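Catalase (Corynebacterium glutamicum, PDB 4B7H) catalyses the breakdown of hydrogen peroxide to water and oxygen at a haem, carries bound NADPH, and is inhibited by nitric oxide. Local coordinates at residues Asn261-Asn265 with Gly266-Ile270; Glu84-Ser87 with Glu88-Lys91; Pro156-Ile159 with His160-Arg164; Trp177-Trp180 with Thr181-Glu185; Ile277-Phe280 with Glu281-Glu284. All coordinates share one frame; numbering follows the deposited sequence.

All five contacts are local, each made within one continuous piece of chain, but their settings differ. Interactions 3 and 4 are buried: they lie on the consecutive helices 155-162 and 173-182, which pack on each other through F158, F179, Q162 and W180, and both are also touched by the third subunit. Interactions 1, 2 and 5 are partly buried turns at the ends of strands of the antiparallel sheet. Interaction 1 leads into strand 270-279 and interaction 5 leaves it, while interaction 2 meets interaction 5 where Y89 packs on I277. Aromatic contacts and a salt bridge mark the helices; backbone turns mark the rest, with bridging waters in interactions 2 and 5.

Interaction 1. Residues Asn261-Asn265 with Gly266-Ile270; sequences NAIEN and GDFPI
D267 N bonds back to A262 O at 2.8 Å and G266 N to I263 O at 3.1 Å, the paired bonds of a Schellman motif that ends helix 254-264 at a glycine of positive phi (83°). G266 is the residue at which the chain leaves the helix. D267 then forms the centre of an inverse gamma turn, closed by a weak bond from F268 N to G266 O.

This second reversal brings the F268 ring back to the helix end. Its CE1 lies 3.5 Å from I263 O and 4.1 Å from I263 CG2, and the two side chains cross at about a right angle. I263 reaches the ring with CG2, the branch anti to its own backbone N, while its other branch is used elsewhere: CG1 meets P269 CD at 4.3 Å. One face of the F268 ring also carries G266 O, 3.8 Å above its plane and over its centre. Near the first bond, A262 CB approaches D267 O at 3.7 Å.

Beyond the turn, F268 and P269 lie against strand 305-314 through I311, N313 and L312, and I270 opens strand 270-279, bonded to R233 and Q234.

Interaction 2. Residues Glu84-Ser87 with Glu88-Lys91; sequences EDVS and EYTK
D85 O is tied to E88 N through one water, which lies 2.7 Å from D85 O and 3.1 Å from E88 N. The carboxylate of D85 prepares the turn from within: OD1 accepts from S87 N at 2.9 Å, met nearly end-on to the C-O bond, and from S87 OG at 2.6 Å through the syn lone pair. The first of these bonds makes an Asx turn, and the two together fix the rotation of the carboxylate.

V86 carries the reversal. Its carbonyl oxygen is shared by a beta-turn bond from Y89 N at 2.9 Å, from above the carbonyl plane, and an alpha-turn bond from T90 N at 3.1 Å, in that plane, in the loop between strands 73-82 and 100-108 of the catalase sheet. The V86 side chain lies beside that of T90, pointing the same way, with their CG2 methyls 4.0 Å apart; V86 CB meets Y89 CD2. W216 of strand 214-217 touches all three residues, and T90 OG1 bonds to G336 O.

S87 follows with OG held between its backbone N and carbonyl carbon (chi1 67°), which turns the hydroxyl back to D85. S87 CA also makes a C-H...O contact with T90 O, 3.6 Å away.

Interaction 3. Residues Pro156-Ile159 with His160-Arg164; sequences PDFI and HSQKR
This is a contact between successive turns of helix 155-162, buried on the distal side of the haem, where the side chain of I159 is about 5 Å from the bound nitric oxide and that of P156 about 6 Å from the haem. Backbone bonds of the alpha-helical i to i+4 kind run from H160 N to P156 O and from S161 N to D157 O. F158 O takes Q162 N in the same way. S161 OG, 2.7 Å from F158 O, is a second donor to it, folded back onto its own helix. Q162 CG lies 3.4 Å from F158 CE1: chi1 (-71°) puts CG against the ring, and the bend at chi2 brings the amide alongside, inclined by 29°. I159 and K163 run side by side, and K163 NZ ends on A111 O. Outward, H160 joins three subunits: NE2 bonds to E62 of the second and ND1 to S396 of the third. Over one face of the H160 ring, toward its rim, P156 O stands 3.3 Å above the plane.

Interaction 4. Residues Trp177-Trp180 with Thr181-Glu185; sequences WDFW and TRAPE
T181 grips W177 O twice, its N and its OG1 each 2.9 Å from that oxygen and arriving from opposite faces of the carbonyl plane. OG1 can do so because it is turned between the backbone N and the carbonyl carbon (chi1 64°); it also bonds to R490 of helix 487-498. Close packing continues on the aromatic flank. A183 CB lies over one face of the F179 ring, 4.2 Å from its centroid, in a CH-pi contact, and W180 sets CE3 over a face of the W177 indole. The W180 ring also meets F148, and F179 rests on D157 and F158, so this last turn of helix 173-182 is built into the core against helix 155-162.

The helix ends here: A183 leaves helical phi/psi, and its N makes weak bonds to F179 O and W180 O.

The other flank is polar and more open, with R182 partly exposed. Its extended chain carries NE to 2.8 Å from D178 OD1, a salt bridge in the guanidinium plane and on the syn side of the carboxylate, but 29° out of the carboxylate plane. The third subunit adds further partners: D178 OD2 bonds to its Y397 and R401, and R182 NH1 to its T413.

Interaction 5. Residues Ile277-Phe280 with Glu281-Glu284; sequences IMPF and EDAE
M278 extends from strand 270-279 with CG anti to its backbone N (chi1 174°), which sets CG 3.6 Å from D282 CB. Its chain stays straight through chi2 and bends only at the thioether, where SD passes 3.9 Å from A283 CA.

The D282 carboxylate crosses the ring of P279: OD2 is 3.4 Å from P279 CD, while OD1 lies near CB. OD2 is also bonded to Y302, which anchors the far end of this side chain.

E281 has CG between its backbone N and carbonyl carbon and a sharp bend at chi2 (-90°). The carboxylate therefore folds back along the chain, OE1 3.7 Å from P279 CB, and a water bonded to F280 N reaches OE1 weakly. The F280 ring leads away from this cluster to meet W225 of strand 223-232, their planes about 15° apart.

Behind the side chains, D282 N bonds to P279 O at 2.9 Å, and A283 N reaches F280 O weakly. A second water joins F280 O to E284 N. Bonds of this i to i+3 kind are those of a beta-turn, here carrying the chain out of strand 270-279 of the antiparallel catalase beta-barrel.

Interaction 1. Residues Asn261-Asn265 with Gly266-Ile270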
loop_
_atom_site.group_PDB
_atom_site.type_symbol
_atom_site.label_atom_id
_atom_site.label_comp_id
_atom_site.label_asym_id
_atom_site.label_seq_id
_atom_site.Cartn_x
_atom_site.Cartn_y
_atom_site.Cartn_z
ATOM N N ASN A 261 -8.649 27.969 18.644
ATOM C CA ASN A 261 -8.610 29.287 19.266
ATOM C C ASN A 261 -9.022 29.253 20.737
ATOM O O ASN A 261 -8.398 29.907 21.571
ATOM C CB ASN A 261 -9.499 30.270 18.498
ATOM C CG ASN A 261 -8.879 30.734 17.191
ATOM O OD1 ASN A 261 -7.663 30.714 17.022
ATOM N ND2 ASN A 261 -9.721 31.181 16.267
ATOM N N ALA A 262 -10.063 28.486 21.061
ATOM C CA ALA A 262 -10.538 28.404 22.442
ATOM C C ALA A 262 -9.423 27.900 23.346
ATOM O O ALA A 262 -9.152 28.462 24.415
ATOM C CB ALA A 262 -11.746 27.496 22.541
ATOM N N ILE A 263 -8.752 26.847 22.912
ATOM C CA ILE A 263 -7.697 26.271 23.732
ATOM C C ILE A 263 -6.471 27.188 23.804
ATOM O O ILE A 263 -5.876 27.343 24.874
ATOM C CB ILE A 263 -7.340 24.847 23.270
ATOM C CG1 ILE A 263 -8.535 23.932 23.529
ATOM C CG2 ILE A 263 -6.096 24.327 23.994
ATOM C CD1 ILE A 263 -8.365 22.553 22.984
ATOM N N GLU A 264 -6.120 27.819 22.682
ATOM C CA GLU A 264 -4.997 28.759 22.665
ATOM C C GLU A 264 -5.235 29.933 23.617
ATOM O O GLU A 264 -4.294 30.459 24.226
ATOM C CB GLU A 264 -4.759 29.285 21.246
ATOM C CG GLU A 264 -4.085 28.298 20.313
ATOM C CD GLU A 264 -2.703 27.882 20.797
ATOM O OE1 GLU A 264 -1.871 28.782 21.041
ATOM O OE2 GLU A 264 -2.453 26.656 20.943
ATOM N N ASN A 265 -6.500 30.324 23.754
ATOM C CA ASN A 265 -6.872 31.468 24.579
ATOM C C ASN A 265 -7.136 31.097 26.033
ATOM O O ASN A 265 -7.461 31.955 26.847
ATOM C CB ASN A 265 -8.100 32.178 23.995
ATOM C CG ASN A 265 -7.832 32.787 22.635
ATOM O OD1 ASN A 265 -6.688 33.085 22.288
ATOM N ND2 ASN A 265 -8.891 32.978 21.854
ATOM N N GLY A 266 -7.010 29.818 26.364
ATOM C CA GLY A 266 -7.219 29.378 27.733
ATOM C C GLY A 266 -8.670 29.135 28.110
ATOM O O GLY A 266 -8.983 28.913 29.286
ATOM N N ASP A 267 -9.560 29.184 27.121
ATOM C CA ASP A 267 -10.979 28.942 27.353
ATOM C C ASP A 267 -11.273 27.454 27.178
ATOM O O ASP A 267 -11.943 27.041 26.220
ATOM C CB ASP A 267 -11.818 29.786 26.385
ATOM C CG ASP A 267 -13.302 29.767 26.715
ATOM O OD1 ASP A 267 -13.668 29.365 27.839
ATOM O OD2 ASP A 267 -14.104 30.170 25.845
ATOM N N PHE A 268 -10.762 26.654 28.104
ATOM C CA PHE A 268 -10.818 25.204 27.972
ATOM C C PHE A 268 -12.240 24.675 28.128
ATOM O O PHE A 268 -12.863 24.879 29.166
ATOM C CB PHE A 268 -9.920 24.552 29.023
ATOM C CG PHE A 268 -8.495 25.056 29.021
ATOM C CD1 PHE A 268 -7.789 25.230 27.832
ATOM C CD2 PHE A 268 -7.863 25.357 30.222
ATOM C CE1 PHE A 268 -6.471 25.688 27.850
ATOM C CE2 PHE A 268 -6.561 25.813 30.246
ATOM C CZ PHE A 268 -5.861 25.979 29.056
ATOM N N PRO A 269 -12.758 23.976 27.105
ATOM C CA PRO A 269 -14.117 23.435 27.201
ATOM C C PRO A 269 -14.182 22.209 28.110
ATOM O O PRO A 269 -13.232 21.406 28.165
ATOM C CB PRO A 269 -14.450 23.057 25.755
ATOM C CG PRO A 269 -13.128 22.738 25.144
ATOM C CD PRO A 269 -12.144 23.695 25.795
ATOM N N ILE A 270 -15.302 22.080 28.818
ATOM C CA ILE A 270 -15.500 21.025 29.799
ATOM C C ILE A 270 -16.818 20.309 29.525
ATOM O O ILE A 270 -17.788 20.925 29.071
ATOM C CB ILE A 270 -15.510 21.616 31.231
ATOM C CG1 ILE A 270 -14.163 22.267 31.549
ATOM C CG2 ILE A 270 -15.839 20.555 32.270
ATOM C CD1 ILE A 270 -14.208 23.198 32.736
#

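Interaction 2. Residues Glu84-Ser87 with Glu88-Lys91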
loop_
_atom_site.group_PDB
_atom_site.type_symbol
_atom_site.label_atom_id
_atom_site.label_comp_id
_atom_site.label_asym_id
_atom_site.label_seq_id
_atom_site.Cartn_x
_atom_site.Cartn_y
_atom_site.Cartn_z
ATOM N N GLU A 84 -16.810 11.258 41.565
ATOM C CA GLU A 84 -17.789 10.438 42.270
ATOM C C GLU A 84 -17.232 9.037 42.492
ATOM O O GLU A 84 -16.206 8.682 41.919
ATOM C CB GLU A 84 -19.079 10.354 41.457
ATOM C CG GLU A 84 -19.775 11.683 41.271
ATOM C CD GLU A 84 -20.495 12.139 42.528
ATOM O OE1 GLU A 84 -21.178 11.306 43.163
ATOM O OE2 GLU A 84 -20.370 13.327 42.884
ATOM N N ASP A 85 -17.896 8.255 43.339
ATOM C CA ASP A 85 -17.525 6.857 43.545
ATOM C C ASP A 85 -18.489 5.933 42.795
ATOM O O ASP A 85 -19.624 5.728 43.231
ATOM C CB ASP A 85 -17.504 6.527 45.045
ATOM C CG ASP A 85 -16.955 5.145 45.340
ATOM O OD1 ASP A 85 -16.818 4.329 44.405
ATOM O OD2 ASP A 85 -16.658 4.868 46.518
ATOM N N VAL A 86 -18.033 5.378 41.668
ATOM C CA VAL A 86 -18.836 4.421 40.899
ATOM C C VAL A 86 -18.264 3.005 40.999
ATOM O O VAL A 86 -18.597 2.133 40.195
ATOM C CB VAL A 86 -18.993 4.833 39.403
ATOM C CG1 VAL A 86 -19.812 6.106 39.296
ATOM C CG2 VAL A 86 -17.628 4.997 38.720
ATOM N N SER A 87 -17.422 2.777 42.008
ATOM C CA SER A 87 -16.761 1.485 42.188
ATOM C C SER A 87 -17.732 0.332 42.442
ATOM O O SER A 87 -17.400 -0.823 42.191
ATOM C CB SER A 87 -15.704 1.548 43.295
ATOM O OG SER A 87 -16.305 1.749 44.565
ATOM N N GLU A 88 -18.934 0.617 42.934
ATOM C CA GLU A 88 -19.916 -0.449 43.093
ATOM C C GLU A 88 -20.363 -0.994 41.733
ATOM O O GLU A 88 -20.800 -2.143 41.633
ATOM C CB GLU A 88 -21.119 0.014 43.918
ATOM C CG GLU A 88 -21.933 1.115 43.281
ATOM C CD GLU A 88 -22.992 1.656 44.219
ATOM O OE1 GLU A 88 -23.897 0.881 44.596
ATOM O OE2 GLU A 88 -22.916 2.855 44.580
ATOM N N TYR A 89 -20.218 -0.186 40.682
ATOM C CA TYR A 89 -20.672 -0.574 39.347
ATOM C C TYR A 89 -19.575 -1.050 38.391
ATOM O O TYR A 89 -19.817 -1.912 37.541
ATOM C CB TYR A 89 -21.397 0.590 38.685
ATOM C CG TYR A 89 -22.478 1.212 39.528
ATOM C CD1 TYR A 89 -23.658 0.529 39.788
ATOM C CD2 TYR A 89 -22.330 2.494 40.035
ATOM C CE1 TYR A 89 -24.657 1.100 40.549
ATOM C CE2 TYR A 89 -23.321 3.077 40.796
ATOM C CZ TYR A 89 -24.483 2.373 41.047
ATOM O OH TYR A 89 -25.470 2.945 41.804
ATOM N N THR A 90 -18.385 -0.464 38.489
ATOM C CA THR A 90 -17.302 -0.835 37.579
ATOM C C THR A 90 -15.947 -0.852 38.262
ATOM O O THR A 90 -15.671 -0.035 39.146
ATOM C CB THR A 90 -17.229 0.095 36.340
ATOM O OG1 THR A 90 -16.177 -0.347 35.468
ATOM C CG2 THR A 90 -16.962 1.535 36.765
ATOM N N LYS A 91 -15.111 -1.796 37.840
ATOM C CA LYS A 91 -13.743 -1.881 38.315
ATOM C C LYS A 91 -12.777 -1.222 37.340
ATOM O O LYS A 91 -11.563 -1.263 37.557
ATOM C CB LYS A 91 -13.333 -3.343 38.510
ATOM C CG LYS A 91 -13.236 -4.137 37.206
ATOM C CD LYS A 91 -12.702 -5.548 37.429
ATOM C CE LYS A 91 -12.599 -6.321 36.120
ATOM N NZ LYS A 91 -12.113 -7.707 36.355
HETATM O O HOH W 1 -19.922 3.220 44.213
#

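Interaction 3. Residues Pro156-Ile159 with His160-Arg164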
loop_
_atom_site.group_PDB
_atom_site.type_symbol
_atom_site.label_atom_id
_atom_site.label_comp_id
_atom_site.label_asym_id
_atom_site.label_seq_id
_atom_site.Cartn_x
_atom_site.Cartn_y
_atom_site.Cartn_z
ATOM N N PRO A 156 -23.031 0.329 5.322
ATOM C CA PRO A 156 -22.489 0.846 4.054
ATOM C C PRO A 156 -23.573 1.398 3.124
ATOM O O PRO A 156 -23.301 2.326 2.372
ATOM C CB PRO A 156 -21.792 -0.378 3.445
ATOM C CG PRO A 156 -21.371 -1.173 4.653
ATOM C CD PRO A 156 -22.568 -1.049 5.577
ATOM N N ASP A 157 -24.789 0.860 3.193
ATOM C CA ASP A 157 -25.885 1.402 2.397
ATOM C C ASP A 157 -26.205 2.830 2.813
ATOM O O ASP A 157 -26.341 3.727 1.975
ATOM C CB ASP A 157 -27.129 0.524 2.530
ATOM C CG ASP A 157 -26.897 -0.869 2.014
ATOM O OD1 ASP A 157 -26.547 -1.001 0.817
ATOM O OD2 ASP A 157 -27.063 -1.829 2.794
ATOM N N PHE A 158 -26.310 3.048 4.117
ATOM C CA PHE A 158 -26.601 4.377 4.611
ATOM C C PHE A 158 -25.492 5.352 4.217
ATOM O O PHE A 158 -25.758 6.442 3.694
ATOM C CB PHE A 158 -26.776 4.366 6.125
ATOM C CG PHE A 158 -26.752 5.726 6.724
ATOM C CD1 PHE A 158 -27.674 6.689 6.322
ATOM C CD2 PHE A 158 -25.777 6.068 7.648
ATOM C CE1 PHE A 158 -27.643 7.969 6.862
ATOM C CE2 PHE A 158 -25.739 7.342 8.188
ATOM C CZ PHE A 158 -26.666 8.299 7.787
ATOM N N ILE A 159 -24.240 4.977 4.466
ATOM C CA ILE A 159 -23.141 5.892 4.170
ATOM C C ILE A 159 -23.029 6.180 2.667
ATOM O O ILE A 159 -22.861 7.339 2.269
ATOM C CB ILE A 159 -21.814 5.409 4.776
ATOM C CG1 ILE A 159 -21.915 5.356 6.313
ATOM C CG2 ILE A 159 -20.667 6.306 4.337
ATOM C CD1 ILE A 159 -22.181 6.704 7.002
ATOM N N HIS A 160 -23.086 5.082 1.711
ATOM C CA HIS A 160 -23.162 5.485 0.304
ATOM C C HIS A 160 -24.352 6.425 0.080
ATOM O O HIS A 160 -24.244 7.430 -0.634
ATOM C CB HIS A 160 -23.347 4.287 -0.625
ATOM C CG HIS A 160 -22.226 3.290 -0.633
ATOM N ND1 HIS A 160 -22.305 2.017 -1.156
ATOM C CD2 HIS A 160 -20.965 3.416 -0.157
ATOM C CE1 HIS A 160 -21.137 1.417 -1.011
ATOM N NE2 HIS A 160 -20.309 2.242 -0.404
ATOM N N SER A 161 -25.468 6.269 0.665
ATOM C CA SER A 161 -26.603 7.133 0.330
ATOM C C SER A 161 -26.370 8.585 0.735
ATOM O O SER A 161 -26.961 9.502 0.155
ATOM C CB SER A 161 -27.919 6.609 0.931
ATOM O OG SER A 161 -28.047 6.940 2.305
ATOM N N GLN A 162 -25.499 8.786 1.721
ATOM C CA GLN A 162 -25.117 10.117 2.188
ATOM C C GLN A 162 -23.964 10.747 1.420
ATOM O O GLN A 162 -23.674 11.937 1.609
ATOM C CB GLN A 162 -24.737 10.035 3.660
ATOM C CG GLN A 162 -25.944 9.805 4.535
ATOM C CD GLN A 162 -26.779 11.060 4.628
ATOM O OE1 GLN A 162 -26.252 12.143 4.915
ATOM N NE2 GLN A 162 -28.078 10.942 4.354
ATOM N N LYS A 163 -23.301 9.947 0.581
ATOM C CA LYS A 163 -22.141 10.392 -0.183
ATOM C C LYS A 163 -22.532 10.669 -1.642
ATOM O O LYS A 163 -23.610 11.205 -1.887
ATOM C CB LYS A 163 -20.962 9.418 -0.016
ATOM C CG LYS A 163 -20.326 9.478 1.379
ATOM C CD LYS A 163 -19.150 8.513 1.493
ATOM C CE LYS A 163 -18.176 8.870 2.620
ATOM N NZ LYS A 163 -17.411 10.121 2.337
ATOM N N ARG A 164 -21.678 10.344 -2.604
ATOM C CA ARG A 164 -21.896 10.802 -3.969
ATOM C C ARG A 164 -22.375 9.712 -4.908
ATOM O O ARG A 164 -21.952 8.552 -4.805
ATOM C CB ARG A 164 -20.614 11.425 -4.520
ATOM C CG ARG A 164 -20.146 12.580 -3.664
ATOM C CD ARG A 164 -18.728 13.056 -3.983
ATOM N NE ARG A 164 -18.361 14.070 -3.001
ATOM C CZ ARG A 164 -18.723 15.349 -3.074
ATOM N NH1 ARG A 164 -19.411 15.785 -4.124
ATOM N NH2 ARG A 164 -18.387 16.196 -2.102
#

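Interaction 4. Residues Trp177-Trp180 with Thr181-Glu185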
loop_
_atom_site.group_PDB
_atom_site.type_symbol
_atom_site.label_atom_id
_atom_site.label_comp_id
_atom_site.label_asym_id
_atom_site.label_seq_id
_atom_site.Cartn_x
_atom_site.Cartn_y
_atom_site.Cartn_z
ATOM N N TRP A 177 -33.193 10.470 0.747
ATOM C CA TRP A 177 -34.558 10.226 1.205
ATOM C C TRP A 177 -35.105 8.880 0.738
ATOM O O TRP A 177 -35.925 8.269 1.435
ATOM C CB TRP A 177 -35.480 11.371 0.785
ATOM C CG TRP A 177 -35.197 12.615 1.559
ATOM C CD1 TRP A 177 -34.507 13.718 1.134
ATOM C CD2 TRP A 177 -35.555 12.865 2.920
ATOM N NE1 TRP A 177 -34.429 14.644 2.150
ATOM C CE2 TRP A 177 -35.067 14.141 3.256
ATOM C CE3 TRP A 177 -36.259 12.135 3.888
ATOM C CZ2 TRP A 177 -35.254 14.704 4.520
ATOM C CZ3 TRP A 177 -36.430 12.688 5.141
ATOM C CH2 TRP A 177 -35.939 13.963 5.444
ATOM N N ASP A 178 -34.672 8.412 -0.432
ATOM C CA ASP A 178 -35.063 7.078 -0.883
ATOM C C ASP A 178 -34.574 6.055 0.138
ATOM O O ASP A 178 -35.338 5.185 0.574
ATOM C CB ASP A 178 -34.486 6.773 -2.271
ATOM C CG ASP A 178 -35.036 5.489 -2.870
ATOM O OD1 ASP A 178 -36.250 5.231 -2.722
ATOM O OD2 ASP A 178 -34.248 4.732 -3.486
ATOM N N PHE A 179 -33.313 6.179 0.556
ATOM C CA PHE A 179 -32.790 5.252 1.552
ATOM C C PHE A 179 -33.519 5.398 2.883
ATOM O O PHE A 179 -33.988 4.403 3.445
ATOM C CB PHE A 179 -31.283 5.403 1.784
ATOM C CG PHE A 179 -30.769 4.474 2.856
ATOM C CD1 PHE A 179 -30.522 3.134 2.564
ATOM C CD2 PHE A 179 -30.602 4.912 4.166
ATOM C CE1 PHE A 179 -30.093 2.254 3.547
ATOM C CE2 PHE A 179 -30.178 4.030 5.161
ATOM C CZ PHE A 179 -29.918 2.698 4.843
ATOM N N TRP A 180 -33.617 6.625 3.388
ATOM C CA TRP A 180 -34.231 6.837 4.699
ATOM C C TRP A 180 -35.667 6.315 4.776
ATOM O O TRP A 180 -36.035 5.657 5.750
ATOM C CB TRP A 180 -34.192 8.308 5.091
ATOM C CG TRP A 180 -32.895 8.783 5.705
ATOM C CD1 TRP A 180 -32.014 8.056 6.470
ATOM C CD2 TRP A 180 -32.361 10.113 5.631
ATOM N NE1 TRP A 180 -30.960 8.862 6.865
ATOM C CE2 TRP A 180 -31.152 10.124 6.363
ATOM C CE3 TRP A 180 -32.787 11.293 5.013
ATOM C CZ2 TRP A 180 -30.371 11.277 6.500
ATOM C CZ3 TRP A 180 -32.009 12.431 5.139
ATOM C CH2 TRP A 180 -30.813 12.417 5.877
ATOM N N THR A 181 -36.479 6.604 3.760
ATOM C CA THR A 181 -37.867 6.129 3.782
ATOM C C THR A 181 -38.000 4.623 3.578
ATOM O O THR A 181 -38.987 4.024 4.009
ATOM C CB THR A 181 -38.767 6.857 2.759
ATOM O OG1 THR A 181 -38.318 6.574 1.427
ATOM C CG2 THR A 181 -38.768 8.354 3.007
ATOM N N ARG A 182 -37.029 4.008 2.908
ATOM C CA ARG A 182 -37.057 2.561 2.729
ATOM C C ARG A 182 -36.408 1.839 3.911
ATOM O O ARG A 182 -36.531 0.621 4.040
ATOM C CB ARG A 182 -36.422 2.162 1.393
ATOM C CG ARG A 182 -37.246 2.623 0.193
ATOM C CD ARG A 182 -36.621 2.251 -1.156
ATOM N NE ARG A 182 -37.467 2.759 -2.226
ATOM C CZ ARG A 182 -38.551 2.133 -2.674
ATOM N NH1 ARG A 182 -38.897 0.955 -2.166
ATOM N NH2 ARG A 182 -39.291 2.684 -3.626
ATOM N N ALA A 183 -35.740 2.599 4.780
ATOM C CA ALA A 183 -35.181 2.073 6.025
ATOM C C ALA A 183 -35.766 2.875 7.179
ATOM O O ALA A 183 -35.072 3.683 7.796
ATOM C CB ALA A 183 -33.649 2.177 6.016
ATOM N N PRO A 184 -37.058 2.664 7.474
ATOM C CA PRO A 184 -37.780 3.515 8.423
ATOM C C PRO A 184 -37.247 3.455 9.848
ATOM O O PRO A 184 -37.604 4.319 10.648
ATOM C CB PRO A 184 -39.219 2.982 8.358
ATOM C CG PRO A 184 -39.081 1.570 7.851
ATOM C CD PRO A 184 -37.931 1.633 6.886
ATOM N N GLU A 185 -36.403 2.474 10.164
ATOM C CA GLU A 185 -35.704 2.476 11.449
ATOM C C GLU A 185 -34.889 3.765 11.645
ATOM O O GLU A 185 -34.535 4.119 12.782
ATOM C CB GLU A 185 -34.802 1.245 11.594
ATOM C CG GLU A 185 -33.663 1.140 10.576
ATOM C CD GLU A 185 -34.000 0.220 9.418
ATOM O OE1 GLU A 185 -35.106 0.355 8.851
ATOM O OE2 GLU A 185 -33.164 -0.658 9.083
#

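Interaction 5. Residues Ile277-Phe280 with Glu281-Glu284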
loop_
_atom_site.group_PDB
_atom_site.type_symbol
_atom_site.label_atom_id
_atom_site.label_comp_id
_atom_site.label_asym_id
_atom_site.label_seq_id
_atom_site.Cartn_x
_atom_site.Cartn_y
_atom_site.Cartn_z
ATOM N N ILE A 277 -27.651 3.867 34.294
ATOM C CA ILE A 277 -27.330 2.519 34.734
ATOM C C ILE A 277 -28.604 1.689 34.822
ATOM O O ILE A 277 -29.494 1.991 35.621
ATOM C CB ILE A 277 -26.601 2.530 36.097
ATOM C CG1 ILE A 277 -25.294 3.326 35.994
ATOM C CG2 ILE A 277 -26.336 1.099 36.579
ATOM C CD1 ILE A 277 -24.529 3.426 37.303
ATOM N N MET A 278 -28.695 0.660 33.984
ATOM C CA MET A 278 -29.823 -0.261 34.015
ATOM C C MET A 278 -29.404 -1.590 34.631
ATOM O O MET A 278 -28.533 -2.277 34.108
ATOM C CB MET A 278 -30.367 -0.485 32.604
ATOM C CG MET A 278 -31.464 -1.541 32.524
ATOM S SD MET A 278 -31.954 -1.892 30.823
ATOM C CE MET A 278 -32.817 -0.388 30.381
ATOM N N PRO A 279 -30.017 -1.958 35.764
ATOM C CA PRO A 279 -29.698 -3.262 36.357
ATOM C C PRO A 279 -29.862 -4.388 35.334
ATOM O O PRO A 279 -30.769 -4.334 34.491
ATOM C CB PRO A 279 -30.733 -3.394 37.481
ATOM C CG PRO A 279 -31.025 -1.975 37.865
ATOM C CD PRO A 279 -30.998 -1.206 36.569
ATOM N N PHE A 280 -28.981 -5.380 35.398
ATOM C CA PHE A 280 -28.984 -6.491 34.454
ATOM C C PHE A 280 -30.372 -7.122 34.357
ATOM O O PHE A 280 -30.849 -7.433 33.262
ATOM C CB PHE A 280 -27.942 -7.525 34.893
ATOM C CG PHE A 280 -27.654 -8.596 33.872
ATOM C CD1 PHE A 280 -26.698 -8.398 32.881
ATOM C CD2 PHE A 280 -28.311 -9.819 33.927
ATOM C CE1 PHE A 280 -26.419 -9.396 31.954
ATOM C CE2 PHE A 280 -28.040 -10.815 33.007
ATOM C CZ PHE A 280 -27.093 -10.602 32.013
ATOM N N GLU A 281 -31.036 -7.279 35.501
ATOM C CA GLU A 281 -32.343 -7.935 35.537
ATOM C C GLU A 281 -33.504 -7.070 35.013
ATOM O O GLU A 281 -34.602 -7.580 34.798
ATOM C CB GLU A 281 -32.645 -8.457 36.944
ATOM C CG GLU A 281 -32.856 -7.376 37.984
ATOM C CD GLU A 281 -31.575 -6.949 38.682
ATOM O OE1 GLU A 281 -30.480 -7.067 38.083
ATOM O OE2 GLU A 281 -31.667 -6.490 39.843
ATOM N N ASP A 282 -33.259 -5.775 34.810
ATOM C CA ASP A 282 -34.269 -4.858 34.258
ATOM C C ASP A 282 -34.427 -5.006 32.745
ATOM O O ASP A 282 -35.454 -4.620 32.177
ATOM C CB ASP A 282 -33.876 -3.397 34.519
ATOM C CG ASP A 282 -34.278 -2.900 35.896
ATOM O OD1 ASP A 282 -34.483 -3.727 36.811
ATOM O OD2 ASP A 282 -34.377 -1.658 36.058
ATOM N N ALA A 283 -33.397 -5.529 32.088
ATOM C CA ALA A 283 -33.334 -5.510 30.623
ATOM C C ALA A 283 -34.501 -6.178 29.890
ATOM O O ALA A 283 -35.049 -5.609 28.950
ATOM C CB ALA A 283 -31.998 -6.081 30.139
ATOM N N GLU A 284 -34.896 -7.375 30.311
ATOM C CA GLU A 284 -35.914 -8.138 29.588
ATOM C C GLU A 284 -37.292 -7.473 29.584
ATOM O O GLU A 284 -38.055 -7.614 28.626
ATOM C CB GLU A 284 -36.013 -9.573 30.128
ATOM C CG GLU A 284 -36.264 -9.682 31.624
ATOM C CD GLU A 284 -36.145 -11.106 32.144
ATOM O OE1 GLU A 284 -37.114 -11.880 31.999
ATOM O OE2 GLU A 284 -35.082 -11.452 32.702
HETATM O O HOH W 2 -33.123 -8.945 32.169
HETATM O O HOH W 3 -27.411 -5.501 37.893
#